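PDB 3GOX: restriction endonuclease Hpy99I from Helicobacter pylori, which is a zinc-containing beta-beta-alpha-Me type II restriction endonuclease that binds and probably cleaves a pseudopalindromic DNA target. Local coordinates for residues T139-E144 / E168-S173. Sequence-based numbering, arbitrary orientation.
Sequences TCPICE and EWICDS. With ZN (zinc ion), chain F; nucleotides of chain D; nucleotides of chain C.
Cys-140, Cys-143 and Cys-171 converge on one zinc ion, and Cys-174 completes a four-cysteine site built from two CxxC motifs. The thiolate of Cys-140 is anti to its own backbone N (chi1 -179°), which points SG toward 168-173; SG lies 2.3 Å from the zinc. Two amides also grip this sulfur: Cys-171 N donates a long but almost straight hydrogen bond to Cys-140 SG at 3.5 Å (171°), and Ile-142 N donates another from within the knuckle, probably easing its negative charge. Cys-143 and Cys-171 instead hold SG between the backbone N and the carbonyl carbon, and their sulfurs sit 3.9 Å apart. Beside the metal, Ile-170 CG2 is shared by Pro-141 CG and Ile-142 CD1, each at 3.9 Å, the side chains of Pro-141 and Ile-170 crossing at about a right angle. Glu-168, extended beyond CG, runs past Pro-141 in the opposite direction, OE1 lying 3.4 Å from Pro-141 CG, while Glu-168 OE2 is hydrogen-bonded to Tyr-198 of the second subunit. Asp-172 OD1 accepts a hydrogen bond from minor-groove N2 of DG7 of chain D (3.1 Å). The zinc thus ties the loop between strands 137-139 and 146-148 to the point where strand 166-171, paired antiparallel with strand 155-159, passes into helix 172-180.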
loop_
_atom_site.group_PDB
_atom_site.type_symbol
_atom_site.label_atom_id
_atom_site.label_comp_id
_atom_site.label_asym_id
_atom_site.label_seq_id
_atom_site.Cartn_x
_atom_site.Cartn_y
_atom_site.Cartn_z
ATOM N N THR A 139 2.379 -17.767 8.453
ATOM C CA THR A 139 1.556 -17.743 7.243
ATOM C C THR A 139 0.462 -16.712 7.468
ATOM O O THR A 139 -0.368 -16.848 8.352
ATOM C CB THR A 139 0.986 -19.138 6.903
ATOM O OG1 THR A 139 2.063 -20.083 6.892
ATOM C CG2 THR A 139 0.298 -19.112 5.537
ATOM N N CYS A 140 0.461 -15.662 6.663
ATOM C CA CYS A 140 -0.514 -14.592 6.862
ATOM C C CYS A 140 -1.931 -15.081 6.576
ATOM O O CYS A 140 -2.174 -15.754 5.575
ATOM C CB CYS A 140 -0.183 -13.390 5.975
ATOM S SG CYS A 140 -1.327 -11.982 6.158
ATOM N N PRO A 141 -2.870 -14.797 7.485
ATOM C CA PRO A 141 -4.230 -15.309 7.264
ATOM C C PRO A 141 -4.991 -14.677 6.101
ATOM O O PRO A 141 -6.037 -15.214 5.702
ATOM C CB PRO A 141 -4.936 -15.047 8.594
ATOM C CG PRO A 141 -4.177 -14.002 9.269
ATOM C CD PRO A 141 -2.740 -14.097 8.775
ATOM N N ILE A 142 -4.487 -13.565 5.563
ATOM C CA ILE A 142 -5.175 -12.890 4.467
ATOM C C ILE A 142 -4.545 -13.291 3.140
ATOM O O ILE A 142 -5.162 -14.017 2.355
ATOM C CB ILE A 142 -5.218 -11.365 4.662
ATOM C CG1 ILE A 142 -5.957 -11.023 5.962
ATOM C CG2 ILE A 142 -5.898 -10.680 3.447
ATOM C CD1 ILE A 142 -6.019 -9.555 6.281
ATOM N N CYS A 143 -3.298 -12.891 2.923
ATOM C CA CYS A 143 -2.615 -13.146 1.662
ATOM C C CYS A 143 -2.056 -14.562 1.529
ATOM O O CYS A 143 -1.647 -14.948 0.434
ATOM C CB CYS A 143 -1.490 -12.137 1.438
ATOM S SG CYS A 143 -0.095 -12.313 2.567
ATOM N N GLU A 144 -2.014 -15.314 2.636
ATOM C CA GLU A 144 -1.569 -16.709 2.630
ATOM C C GLU A 144 -0.090 -16.876 2.296
ATOM O O GLU A 144 0.362 -17.993 2.057
ATOM C CB GLU A 144 -2.447 -17.577 1.703
ATOM C CG GLU A 144 -3.919 -17.583 2.135
ATOM C CD GLU A 144 -4.836 -18.448 1.281
ATOM O OE1 GLU A 144 -4.392 -19.019 0.266
ATOM O OE2 GLU A 144 -6.032 -18.545 1.633
ATOM N N GLU A 168 -6.518 -9.664 13.981
ATOM C CA GLU A 168 -5.449 -10.672 14.021
ATOM C C GLU A 168 -4.092 -10.076 13.705
ATOM O O GLU A 168 -3.983 -8.932 13.224
ATOM C CB GLU A 168 -5.743 -11.828 13.051
ATOM C CG GLU A 168 -7.044 -12.554 13.378
ATOM C CD GLU A 168 -7.497 -13.564 12.332
ATOM O OE1 GLU A 168 -6.661 -14.069 11.550
ATOM O OE2 GLU A 168 -8.709 -13.886 12.321
ATOM N N TRP A 169 -3.060 -10.863 14.002
ATOM C CA TRP A 169 -1.722 -10.610 13.510
ATOM C C TRP A 169 -1.708 -10.905 12.023
ATOM O O TRP A 169 -2.025 -12.015 11.599
ATOM C CB TRP A 169 -0.689 -11.478 14.241
ATOM C CG TRP A 169 -0.406 -10.987 15.630
ATOM C CD1 TRP A 169 -1.025 -11.372 16.783
ATOM C CD2 TRP A 169 0.575 -10.009 16.008
ATOM N NE1 TRP A 169 -0.496 -10.693 17.849
ATOM C CE2 TRP A 169 0.499 -9.860 17.407
ATOM C CE3 TRP A 169 1.529 -9.262 15.296
ATOM C CZ2 TRP A 169 1.323 -8.982 18.110
ATOM C CZ3 TRP A 169 2.345 -8.387 15.992
ATOM C CH2 TRP A 169 2.240 -8.256 17.387
ATOM N N ILE A 170 -1.336 -9.891 11.237
ATOM C CA ILE A 170 -1.290 -9.988 9.781
ATOM C C ILE A 170 -0.012 -9.286 9.296
ATOM O O ILE A 170 0.631 -8.531 10.044
ATOM C CB ILE A 170 -2.553 -9.361 9.086
ATOM C CG1 ILE A 170 -2.688 -7.861 9.387
ATOM C CG2 ILE A 170 -3.838 -10.113 9.491
ATOM C CD1 ILE A 170 -3.854 -7.194 8.638
ATOM N N CYS A 171 0.358 -9.499 8.035
ATOM C CA CYS A 171 1.541 -8.820 7.502
ATOM C C CYS A 171 1.252 -7.338 7.236
ATOM O O CYS A 171 0.113 -6.946 7.013
ATOM C CB CYS A 171 2.110 -9.551 6.277
ATOM S SG CYS A 171 1.204 -9.280 4.725
ATOM N N ASP A 172 2.303 -6.535 7.314
ATOM C CA ASP A 172 2.221 -5.074 7.097
ATOM C C ASP A 172 1.690 -4.767 5.701
ATOM O O ASP A 172 0.946 -3.807 5.525
ATOM C CB ASP A 172 3.618 -4.456 7.332
ATOM C CG ASP A 172 3.665 -2.936 7.121
ATOM O OD1 ASP A 172 3.296 -2.186 8.038
ATOM O OD2 ASP A 172 4.167 -2.494 6.059
ATOM N N SER A 173 2.055 -5.578 4.719
ATOM C CA SER A 173 1.552 -5.394 3.353
ATOM C C SER A 173 0.026 -5.468 3.331
ATOM O O SER A 173 -0.651 -4.578 2.785
ATOM C CB SER A 173 2.173 -6.452 2.453
ATOM O OG SER A 173 1.684 -6.410 1.135
HETATM ZN ZN ZN F . -0.586 -10.739 4.314
ATOM P P DG D 7 -4.743 4.107 7.010
ATOM O OP1 DG D 7 -6.215 4.025 7.185
ATOM O OP2 DG D 7 -4.040 5.387 7.264
ATOM O "O5'" DG D 7 -4.083 3.000 7.947
ATOM C "C5'" DG D 7 -4.425 1.635 7.775
ATOM C "C4'" DG D 7 -3.537 0.758 8.627
ATOM O "O4'" DG D 7 -2.153 1.023 8.286
ATOM C "C3'" DG D 7 -3.624 0.973 10.136
ATOM O "O3'" DG D 7 -3.266 -0.246 10.788
ATOM C "C2'" DG D 7 -2.564 2.031 10.374
ATOM C "C1'" DG D 7 -1.477 1.623 9.385
ATOM N N9 DG D 7 -0.673 2.737 8.878
ATOM C C8 DG D 7 -1.078 4.047 8.735
ATOM N N7 DG D 7 -0.125 4.840 8.323
ATOM C C5 DG D 7 0.976 4.007 8.173
ATOM C C6 DG D 7 2.311 4.307 7.780
ATOM O O6 DG D 7 2.809 5.406 7.511
ATOM N N1 DG D 7 3.103 3.164 7.741
ATOM C C2 DG D 7 2.678 1.897 8.057
ATOM N N2 DG D 7 3.603 0.924 7.948
ATOM N N3 DG D 7 1.445 1.605 8.451
ATOM C C4 DG D 7 0.652 2.701 8.486
ATOM P P DG C 4 12.532 0.193 5.586
ATOM O OP1 DG C 4 13.857 -0.483 5.613
ATOM O OP2 DG C 4 12.364 1.447 4.806
ATOM O "O5'" DG C 4 11.465 -0.881 5.088
ATOM C "C5'" DG C 4 11.156 -2.012 5.904
ATOM C "C4'" DG C 4 9.934 -2.739 5.391
ATOM O "O4'" DG C 4 8.795 -1.844 5.380
ATOM C "C3'" DG C 4 10.011 -3.292 3.973
ATOM O "O3'" DG C 4 9.091 -4.384 3.880
ATOM C "C2'" DG C 4 9.524 -2.110 3.151
ATOM C "C1'" DG C 4 8.405 -1.569 4.033
ATOM N N9 DG C 4 8.151 -0.132 3.932
ATOM C C8 DG C 4 9.083 0.878 3.925
ATOM N N7 DG C 4 8.548 2.070 3.890
ATOM C C5 DG C 4 7.181 1.833 3.860
ATOM C C6 DG C 4 6.081 2.744 3.841
ATOM O O6 DG C 4 6.098 3.984 3.874
ATOM N N1 DG C 4 4.864 2.075 3.794
ATOM C C2 DG C 4 4.712 0.711 3.780
ATOM N N2 DG C 4 3.450 0.254 3.709
ATOM N N3 DG C 4 5.723 -0.147 3.825
ATOM C C4 DG C 4 6.919 0.478 3.863
#